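PDB 1TZ7: 4-alpha-glucanotransferase from Aquifex aeolicus, which belongs to the amylomaltase (disproportionating enzyme) family of glucanotransferases, built on a beta/alpha barrel. Local coordinates for residues 207-212 with 297-302. Residues are numbered along the deposited sequence; the frame is centred on the assembly and turned at random.
Sequences KQWEKL and LKLFDF
In the outer layer of the beta/alpha barrel, helix 192-218 meets the loop that leads from helix 287-297 into barrel strand 302-305, and Trp209 on the helix packs against Leu299 and Phe300 in the loop. The indole N-H is the polar link: Trp209 NE1 donates to Leu299 O at 3.0 Å, with a nearly straight N-H...O angle of 165°. The oxygen lies in the indole plane, but the N-H comes in at the side of the C=O, somewhat out of the carbonyl plane, the C=O...N angle being 108°. Tryptophan suits this place because one flat side chain both packs against apolar neighbours and satisfies the carbonyl of Leu299 in a buried setting. Having CG anti to the backbone N swings the indole off the helix so that its NE1 edge meets the loop. Leu299 adds aliphatic packing beside the polar bond, its CD2 lying 3.6 Å from Trp209 CD1.

Helix 192-218 precedes strand 222-227, which is the parallel neighbour of strand 302-305, so the contact joins the connections leading into two adjacent barrel strands. Ile223 of strand 222-227 touches both Trp209 and Phe300 from the barrel side. Phe300 CE2 comes within 3.7 Å of Trp209 CZ2, the two ring planes being inclined at 74° in an oblique pairing. One face of the Phe300 ring is filled by its own neighbour, Leu299 CB, 3.6 Å above the ring centre. A second tie between helix and loop runs close by, where Asp301 OD2 forms a salt bridge with Arg213 NH1 while Asp301 OD1 accepts from Ile223 N.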
loop_
_atom_site.group_PDB
_atom_site.type_symbol
_atom_site.label_atom_id
_atom_site.label_comp_id
_atom_site.label_asym_id
_atom_site.label_seq_id
_atom_site.Cartn_x
_atom_site.Cartn_y
_atom_site.Cartn_z
ATOM N N LYS A 207 5.042 -11.267 13.177
ATOM C CA LYS A 207 4.496 -11.573 14.499
ATOM C C LYS A 207 3.870 -10.326 15.138
ATOM O O LYS A 207 2.847 -10.413 15.806
ATOM C CB LYS A 207 5.588 -12.150 15.417
ATOM C CG LYS A 207 5.421 -13.646 15.725
ATOM C CD LYS A 207 5.358 -14.497 14.440
ATOM C CE LYS A 207 4.217 -15.521 14.489
ATOM N NZ LYS A 207 4.714 -16.904 14.719
ATOM N N GLN A 208 4.489 -9.169 14.920
ATOM C CA GLN A 208 3.938 -7.916 15.409
ATOM C C GLN A 208 2.647 -7.544 14.654
ATOM O O GLN A 208 1.706 -7.020 15.244
ATOM C CB GLN A 208 4.968 -6.795 15.299
ATOM C CG GLN A 208 6.067 -6.865 16.367
ATOM C CD GLN A 208 6.911 -5.601 16.432
ATOM O OE1 GLN A 208 6.675 -4.653 15.689
ATOM N NE2 GLN A 208 7.892 -5.589 17.323
ATOM N N TRP A 209 2.606 -7.825 13.357
ATOM C CA TRP A 209 1.409 -7.557 12.580
ATOM C C TRP A 209 0.278 -8.527 12.936
ATOM O O TRP A 209 -0.883 -8.143 12.968
ATOM C CB TRP A 209 1.682 -7.623 11.083
ATOM C CG TRP A 209 0.471 -7.288 10.307
ATOM C CD1 TRP A 209 -0.435 -8.164 9.775
ATOM C CD2 TRP A 209 -0.017 -5.979 10.007
ATOM N NE1 TRP A 209 -1.443 -7.476 9.147
ATOM C CE2 TRP A 209 -1.210 -6.132 9.273
ATOM C CE3 TRP A 209 0.442 -4.679 10.272
ATOM C CZ2 TRP A 209 -1.948 -5.044 8.808
ATOM C CZ3 TRP A 209 -0.294 -3.602 9.810
ATOM C CH2 TRP A 209 -1.471 -3.789 9.087
ATOM N N GLU A 210 0.635 -9.781 13.191
ATOM C CA GLU A 210 -0.336 -10.798 13.588
ATOM C C GLU A 210 -1.045 -10.375 14.871
ATOM O O GLU A 210 -2.259 -10.507 14.990
ATOM C CB GLU A 210 0.368 -12.148 13.792
ATOM C CG GLU A 210 -0.541 -13.271 14.280
ATOM C CD GLU A 210 0.199 -14.589 14.451
ATOM O OE1 GLU A 210 1.019 -14.697 15.387
ATOM O OE2 GLU A 210 -0.038 -15.514 13.649
ATOM N N LYS A 211 -0.273 -9.855 15.823
ATOM C CA LYS A 211 -0.812 -9.394 17.100
ATOM C C LYS A 211 -1.721 -8.176 16.909
ATOM O O LYS A 211 -2.776 -8.080 17.524
ATOM C CB LYS A 211 0.338 -9.040 18.058
ATOM C CG LYS A 211 -0.016 -9.159 19.528
ATOM C CD LYS A 211 1.162 -8.748 20.426
ATOM C CE LYS A 211 2.158 -9.895 20.620
ATOM N NZ LYS A 211 3.284 -9.833 19.646
ATOM N N LEU A 212 -1.300 -7.253 16.058
ATOM C CA LEU A 212 -2.068 -6.047 15.804
ATOM C C LEU A 212 -3.359 -6.388 15.058
ATOM O O LEU A 212 -4.414 -5.815 15.325
ATOM C CB LEU A 212 -1.245 -5.055 14.988
ATOM C CG LEU A 212 -1.907 -3.698 14.720
ATOM C CD1 LEU A 212 -2.062 -2.904 16.006
ATOM C CD2 LEU A 212 -1.103 -2.908 13.698
ATOM N N LEU A 297 -3.781 -12.025 2.214
ATOM C CA LEU A 297 -4.954 -12.306 3.063
ATOM C C LEU A 297 -4.552 -12.802 4.468
ATOM O O LEU A 297 -5.385 -12.852 5.366
ATOM C CB LEU A 297 -5.879 -13.336 2.393
ATOM C CG LEU A 297 -6.783 -12.811 1.263
ATOM C CD1 LEU A 297 -7.579 -13.964 0.645
ATOM C CD2 LEU A 297 -7.727 -11.720 1.768
ATOM N N LYS A 298 -3.276 -13.172 4.647
ATOM C CA LYS A 298 -2.720 -13.394 6.001
ATOM C C LYS A 298 -2.682 -12.082 6.785
ATOM O O LYS A 298 -2.777 -12.076 8.019
ATOM C CB LYS A 298 -1.301 -13.970 5.923
ATOM C CG LYS A 298 -1.210 -15.367 5.347
ATOM C CD LYS A 298 0.261 -15.834 5.277
ATOM C CE LYS A 298 0.380 -17.301 4.854
ATOM N NZ LYS A 298 0.211 -18.229 6.004
ATOM N N LEU A 299 -2.534 -10.976 6.059
ATOM C CA LEU A 299 -2.360 -9.665 6.664
ATOM C C LEU A 299 -3.663 -8.873 6.680
ATOM O O LEU A 299 -3.982 -8.216 7.669
ATOM C CB LEU A 299 -1.293 -8.875 5.901
ATOM C CG LEU A 299 0.014 -9.625 5.626
ATOM C CD1 LEU A 299 0.950 -8.779 4.775
ATOM C CD2 LEU A 299 0.690 -10.024 6.939
ATOM N N PHE A 300 -4.409 -8.933 5.573
ATOM C CA PHE A 300 -5.503 -7.995 5.323
ATOM C C PHE A 300 -6.819 -8.718 5.076
ATOM O O PHE A 300 -6.838 -9.893 4.721
ATOM C CB PHE A 300 -5.185 -7.117 4.118
ATOM C CG PHE A 300 -3.798 -6.555 4.128
ATOM C CD1 PHE A 300 -2.900 -6.871 3.121
ATOM C CD2 PHE A 300 -3.388 -5.703 5.144
ATOM C CE1 PHE A 300 -1.618 -6.348 3.128
ATOM C CE2 PHE A 300 -2.109 -5.182 5.153
ATOM C CZ PHE A 300 -1.223 -5.505 4.145
ATOM N N ASP A 301 -7.918 -7.997 5.263
ATOM C CA ASP A 301 -9.241 -8.502 4.931
ATOM C C ASP A 301 -9.618 -8.143 3.502
ATOM O O ASP A 301 -10.209 -8.954 2.781
ATOM C CB ASP A 301 -10.261 -7.935 5.898
ATOM C CG ASP A 301 -9.959 -8.296 7.317
ATOM O OD1 ASP A 301 -9.315 -7.480 8.015
ATOM O OD2 ASP A 301 -10.300 -9.386 7.821
ATOM N N PHE A 302 -9.275 -6.930 3.092
ATOM C CA PHE A 302 -9.508 -6.494 1.727
ATOM C C PHE A 302 -8.204 -6.115 1.029
ATOM O O PHE A 302 -7.267 -5.603 1.654
ATOM C CB PHE A 302 -10.484 -5.315 1.707
ATOM C CG PHE A 302 -11.880 -5.671 2.186
ATOM C CD1 PHE A 302 -12.811 -6.216 1.313
ATOM C CD2 PHE A 302 -12.249 -5.460 3.505
ATOM C CE1 PHE A 302 -14.095 -6.547 1.750
ATOM C CE2 PHE A 302 -13.529 -5.789 3.949
ATOM C CZ PHE A 302 -14.452 -6.332 3.063
#